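Local coordinates for proton-dependent oligopeptide transporter family protein (PDB 6EI3) that probably couples proton movement to the uptake of peptides across the membrane, as a POT-family transporter of the major facilitator superfamily captured in an auto-inhibited state, at residues A[213-224]-A[263-274]. Sequence-based numbering, arbitrary orientation.
Sequences ALLAHAPGQGRP and IGGGTWWQLERA. With 78M ((2S)-2,3-dihydroxypropyl(7Z)-pentadec-7-enoate), chain O.
Arg273 reaches into the loop 216-223. The guanidinium meets Gly222 O end-on, Arg273 NH1 and Arg273 NH2 each lying 2.8 Å from that oxygen. Arg273 NH1 also donates to Ala216 O at 3.1 Å, in the carbonyl plane and fairly straight (159°). One face of the guanidinium lies against Ala218 CB, 3.5 Å from Arg273 CZ, and the opposite face against Gln270 CG, while its edge ties together the two limbs of the loop.

The buried amide of Gln270 works one turn earlier. With CG anti to the carbonyl carbon (chi1 -65°), Gln270 NE2 donates at the end of helix 206-215 to both Ala213 O (3.0 Å) and Leu214 O (2.9 Å); the first bond follows a lone pair, the second comes from above the carbonyl plane. Gln270 OE1 accepts from Leu226 N at the start of helix 224-239.

Apolar contacts flank these bonds. Leu214 sets CD1 against Ile263 CG2 and CD2 over the Gly266 backbone, Ala213 CB packs on Leu271 and Ala274, and Pro224 CG touches Trp269 CZ3 at 3.7 Å.

The end of helix 248-270 and the 3-10 segment 271-273 thus bind the loop joining helix 206-215 to helix 224-239. Helices 224-239 and 248-270 are consistent with the extra pair between the two six-helix bundles of bacterial POT transporters, with this contact at one end. Leu271 also packs on helix 281-306, and Trp268 lies against a bound monoacylglycerol.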
loop_
_atom_site.group_PDB
_atom_site.type_symbol
_atom_site.label_atom_id
_atom_site.label_comp_id
_atom_site.label_asym_id
_atom_site.label_seq_id
_atom_site.Cartn_x
_atom_site.Cartn_y
_atom_site.Cartn_z
ATOM N N ALA A 213 22.047 3.121 -19.804
ATOM C CA ALA A 213 22.569 4.224 -18.984
ATOM C C ALA A 213 23.702 3.771 -18.071
ATOM O O ALA A 213 24.750 4.406 -18.065
ATOM C CB ALA A 213 21.449 4.845 -18.153
ATOM N N LEU A 214 23.495 2.671 -17.309
ATOM C CA LEU A 214 24.484 2.124 -16.371
ATOM C C LEU A 214 25.716 1.499 -17.048
ATOM O O LEU A 214 26.834 1.704 -16.567
ATOM C CB LEU A 214 23.834 1.107 -15.407
ATOM C CG LEU A 214 22.901 1.644 -14.309
ATOM C CD1 LEU A 214 22.023 0.535 -13.757
ATOM C CD2 LEU A 214 23.680 2.289 -13.172
ATOM N N LEU A 215 25.516 0.736 -18.146
ATOM C CA LEU A 215 26.606 0.051 -18.865
ATOM C C LEU A 215 27.408 0.926 -19.832
ATOM O O LEU A 215 28.582 0.623 -20.060
ATOM C CB LEU A 215 26.103 -1.201 -19.614
ATOM C CG LEU A 215 25.514 -2.361 -18.800
ATOM C CD1 LEU A 215 24.824 -3.355 -19.716
ATOM C CD2 LEU A 215 26.571 -3.071 -17.975
ATOM N N ALA A 216 26.792 1.967 -20.437
ATOM C CA ALA A 216 27.488 2.841 -21.398
ATOM C C ALA A 216 28.725 3.524 -20.834
ATOM O O ALA A 216 28.700 4.057 -19.724
ATOM C CB ALA A 216 26.540 3.879 -21.982
ATOM N N HIS A 217 29.814 3.496 -21.617
ATOM C CA HIS A 217 31.086 4.117 -21.268
ATOM C C HIS A 217 31.138 5.555 -21.775
ATOM O O HIS A 217 30.451 5.897 -22.743
ATOM C CB HIS A 217 32.255 3.308 -21.854
ATOM C CG HIS A 217 32.499 2.011 -21.150
ATOM N ND1 HIS A 217 31.856 0.850 -21.535
ATOM C CD2 HIS A 217 33.308 1.737 -20.099
ATOM C CE1 HIS A 217 32.297 -0.093 -20.718
ATOM N NE2 HIS A 217 33.167 0.395 -19.832
ATOM N N ALA A 218 31.956 6.393 -21.109
ATOM C CA ALA A 218 32.195 7.794 -21.465
ATOM C C ALA A 218 33.710 8.062 -21.490
ATOM O O ALA A 218 34.425 7.532 -20.632
ATOM C CB ALA A 218 31.511 8.717 -20.469
ATOM N N PRO A 219 34.234 8.852 -22.464
ATOM C CA PRO A 219 35.691 9.088 -22.505
ATOM C C PRO A 219 36.218 9.948 -21.354
ATOM O O PRO A 219 35.676 11.023 -21.082
ATOM C CB PRO A 219 35.915 9.734 -23.876
ATOM C CG PRO A 219 34.624 10.381 -24.207
ATOM C CD PRO A 219 33.541 9.548 -23.570
ATOM N N GLY A 220 37.258 9.438 -20.687
ATOM C CA GLY A 220 37.927 10.077 -19.555
ATOM C C GLY A 220 37.040 10.318 -18.349
ATOM O O GLY A 220 37.114 11.383 -17.730
ATOM N N GLN A 221 36.183 9.334 -18.015
ATOM C CA GLN A 221 35.249 9.446 -16.896
ATOM C C GLN A 221 35.151 8.190 -16.029
ATOM O O GLN A 221 35.302 8.280 -14.808
ATOM C CB GLN A 221 33.847 9.843 -17.403
ATOM C CG GLN A 221 33.667 11.332 -17.665
ATOM C CD GLN A 221 32.452 11.602 -18.515
ATOM O OE1 GLN A 221 31.307 11.491 -18.065
ATOM N NE2 GLN A 221 32.675 11.965 -19.769
ATOM N N GLY A 222 34.853 7.051 -16.657
ATOM C CA GLY A 222 34.607 5.785 -15.971
ATOM C C GLY A 222 33.115 5.591 -15.782
ATOM O O GLY A 222 32.329 6.163 -16.542
ATOM N N ARG A 223 32.697 4.777 -14.788
ATOM C CA ARG A 223 31.273 4.518 -14.519
ATOM C C ARG A 223 30.943 4.585 -12.999
ATOM O O ARG A 223 30.808 3.539 -12.360
ATOM C CB ARG A 223 30.801 3.179 -15.137
ATOM C CG ARG A 223 31.094 2.977 -16.623
ATOM C CD ARG A 223 31.650 1.588 -16.859
ATOM N NE ARG A 223 30.747 0.753 -17.653
ATOM C CZ ARG A 223 30.808 -0.574 -17.711
ATOM N NH1 ARG A 223 31.698 -1.238 -16.984
ATOM N NH2 ARG A 223 29.960 -1.250 -18.472
ATOM N N PRO A 224 30.812 5.793 -12.390
ATOM C CA PRO A 224 30.521 5.848 -10.946
ATOM C C PRO A 224 29.077 5.479 -10.580
ATOM O O PRO A 224 28.815 5.100 -9.435
ATOM C CB PRO A 224 30.896 7.276 -10.554
ATOM C CG PRO A 224 30.755 8.059 -11.795
ATOM C CD PRO A 224 30.934 7.147 -12.970
ATOM N N ILE A 263 20.604 1.698 -7.538
ATOM C CA ILE A 263 20.373 1.524 -8.979
ATOM C C ILE A 263 19.699 2.792 -9.553
ATOM O O ILE A 263 20.157 3.296 -10.579
ATOM C CB ILE A 263 19.646 0.185 -9.320
ATOM C CG1 ILE A 263 20.495 -1.038 -8.856
ATOM C CG2 ILE A 263 19.310 0.073 -10.823
ATOM C CD1 ILE A 263 19.715 -2.311 -8.514
ATOM N N GLY A 264 18.685 3.321 -8.851
ATOM C CA GLY A 264 17.994 4.556 -9.229
ATOM C C GLY A 264 18.932 5.751 -9.320
ATOM O O GLY A 264 19.024 6.397 -10.373
ATOM N N GLY A 265 19.664 6.002 -8.232
ATOM C CA GLY A 265 20.630 7.088 -8.119
ATOM C C GLY A 265 21.809 6.929 -9.062
ATOM O O GLY A 265 22.363 7.921 -9.545
ATOM N N GLY A 266 22.171 5.671 -9.324
ATOM C CA GLY A 266 23.246 5.300 -10.237
ATOM C C GLY A 266 22.855 5.551 -11.676
ATOM O O GLY A 266 23.694 5.969 -12.480
ATOM N N THR A 267 21.560 5.313 -12.001
ATOM C CA THR A 267 20.978 5.544 -13.327
ATOM C C THR A 267 20.887 7.049 -13.569
ATOM O O THR A 267 21.186 7.494 -14.671
ATOM C CB THR A 267 19.632 4.825 -13.467
ATOM O OG1 THR A 267 19.842 3.426 -13.272
ATOM C CG2 THR A 267 18.964 5.062 -14.825
ATOM N N TRP A 268 20.506 7.824 -12.527
ATOM C CA TRP A 268 20.406 9.288 -12.559
ATOM C C TRP A 268 21.758 9.916 -12.936
ATOM O O TRP A 268 21.791 10.886 -13.692
ATOM C CB TRP A 268 19.911 9.835 -11.201
ATOM C CG TRP A 268 19.768 11.331 -11.177
ATOM C CD1 TRP A 268 20.694 12.238 -10.750
ATOM C CD2 TRP A 268 18.656 12.093 -11.668
ATOM N NE1 TRP A 268 20.227 13.517 -10.942
ATOM C CE2 TRP A 268 18.973 13.459 -11.493
ATOM C CE3 TRP A 268 17.406 11.754 -12.214
ATOM C CZ2 TRP A 268 18.091 14.486 -11.853
ATOM C CZ3 TRP A 268 16.524 12.772 -12.549
ATOM C CH2 TRP A 268 16.882 14.120 -12.400
ATOM N N TRP A 269 22.857 9.356 -12.406
ATOM C CA TRP A 269 24.237 9.796 -12.628
ATOM C C TRP A 269 24.667 9.712 -14.095
ATOM O O TRP A 269 25.326 10.630 -14.587
ATOM C CB TRP A 269 25.198 8.921 -11.803
ATOM C CG TRP A 269 25.644 9.487 -10.489
ATOM C CD1 TRP A 269 24.983 9.408 -9.299
ATOM C CD2 TRP A 269 26.913 10.083 -10.205
ATOM N NE1 TRP A 269 25.746 9.958 -8.295
ATOM C CE2 TRP A 269 26.936 10.383 -8.823
ATOM C CE3 TRP A 269 28.025 10.430 -10.989
ATOM C CZ2 TRP A 269 28.031 11.003 -8.208
ATOM C CZ3 TRP A 269 29.105 11.045 -10.378
ATOM C CH2 TRP A 269 29.100 11.329 -9.005
ATOM N N GLN A 270 24.332 8.594 -14.772
ATOM C CA GLN A 270 24.757 8.278 -16.138
ATOM C C GLN A 270 23.629 8.216 -17.176
ATOM O O GLN A 270 23.845 7.662 -18.253
ATOM C CB GLN A 270 25.478 6.912 -16.130
ATOM C CG GLN A 270 26.777 6.843 -15.352
ATOM C CD GLN A 270 27.343 5.438 -15.248
ATOM O OE1 GLN A 270 28.088 5.137 -14.325
ATOM N NE2 GLN A 270 27.015 4.537 -16.173
ATOM N N LEU A 271 22.436 8.760 -16.873
ATOM C CA LEU A 271 21.294 8.702 -17.788
ATOM C C LEU A 271 21.550 9.398 -19.136
ATOM O O LEU A 271 21.045 8.930 -20.162
ATOM C CB LEU A 271 20.008 9.220 -17.116
ATOM C CG LEU A 271 18.718 9.114 -17.913
ATOM C CD1 LEU A 271 18.416 7.679 -18.341
ATOM C CD2 LEU A 271 17.586 9.687 -17.149
ATOM N N GLU A 272 22.351 10.474 -19.142
ATOM C CA GLU A 272 22.685 11.186 -20.380
ATOM C C GLU A 272 23.474 10.322 -21.379
ATOM O O GLU A 272 23.392 10.582 -22.574
ATOM C CB GLU A 272 23.398 12.525 -20.105
ATOM C CG GLU A 272 22.495 13.577 -19.471
ATOM C CD GLU A 272 21.252 13.958 -20.255
ATOM O OE1 GLU A 272 21.391 14.389 -21.423
ATOM O OE2 GLU A 272 20.137 13.833 -19.700
ATOM N N ARG A 273 24.170 9.256 -20.904
ATOM C CA ARG A 273 24.947 8.335 -21.764
ATOM C C ARG A 273 24.041 7.384 -22.592
ATOM O O ARG A 273 24.550 6.609 -23.408
ATOM C CB ARG A 273 25.950 7.516 -20.939
ATOM C CG ARG A 273 26.896 8.331 -20.070
ATOM C CD ARG A 273 27.744 7.388 -19.260
ATOM N NE ARG A 273 28.640 8.084 -18.339
ATOM C CZ ARG A 273 29.656 7.497 -17.716
ATOM N NH1 ARG A 273 29.928 6.215 -17.936
ATOM N NH2 ARG A 273 30.426 8.193 -16.889
ATOM N N ALA A 274 22.709 7.440 -22.370
ATOM C CA ALA A 274 21.721 6.641 -23.097
ATOM C C ALA A 274 21.150 7.396 -24.313
ATOM O O ALA A 274 20.579 6.757 -25.198
ATOM C CB ALA A 274 20.588 6.235 -22.159
HETATM O O21 78M O . 15.260 15.374 -8.573
HETATM C C20 78M O . 15.612 14.116 -9.127
HETATM C C18 78M O . 16.443 13.305 -8.160
HETATM O O19 78M O . 17.629 14.021 -7.810
HETATM C C17 78M O . 16.810 11.950 -8.712
HETATM O O2 78M O . 17.178 11.143 -7.568
HETATM C C1 78M O . 17.254 9.816 -7.731
HETATM O O1 78M O . 17.196 9.263 -8.800
HETATM C C2 78M O . 17.406 9.114 -6.414
HETATM C C3 78M O . 16.247 8.179 -6.096
HETATM C C4 78M O . 15.830 8.224 -4.632
HETATM C C5 78M O . 16.046 6.930 -3.864
HETATM C C6 78M O . 14.970 5.860 -4.087
HETATM C C7 78M O . 14.033 5.748 -2.928
HETATM C C8 78M O . 13.949 4.744 -2.071
HETATM C C9 78M O . 13.003 4.652 -0.908
HETATM C C10 78M O . 13.605 5.284 0.351
HETATM C C11 78M O . 12.671 6.219 1.100
HETATM C C12 78M O . 13.401 7.346 1.821
HETATM C C13 78M O . 12.511 8.410 2.450
HETATM C C15 78M O . 11.308 9.202 4.511
HETATM C C14 78M O . 11.910 8.028 3.791
#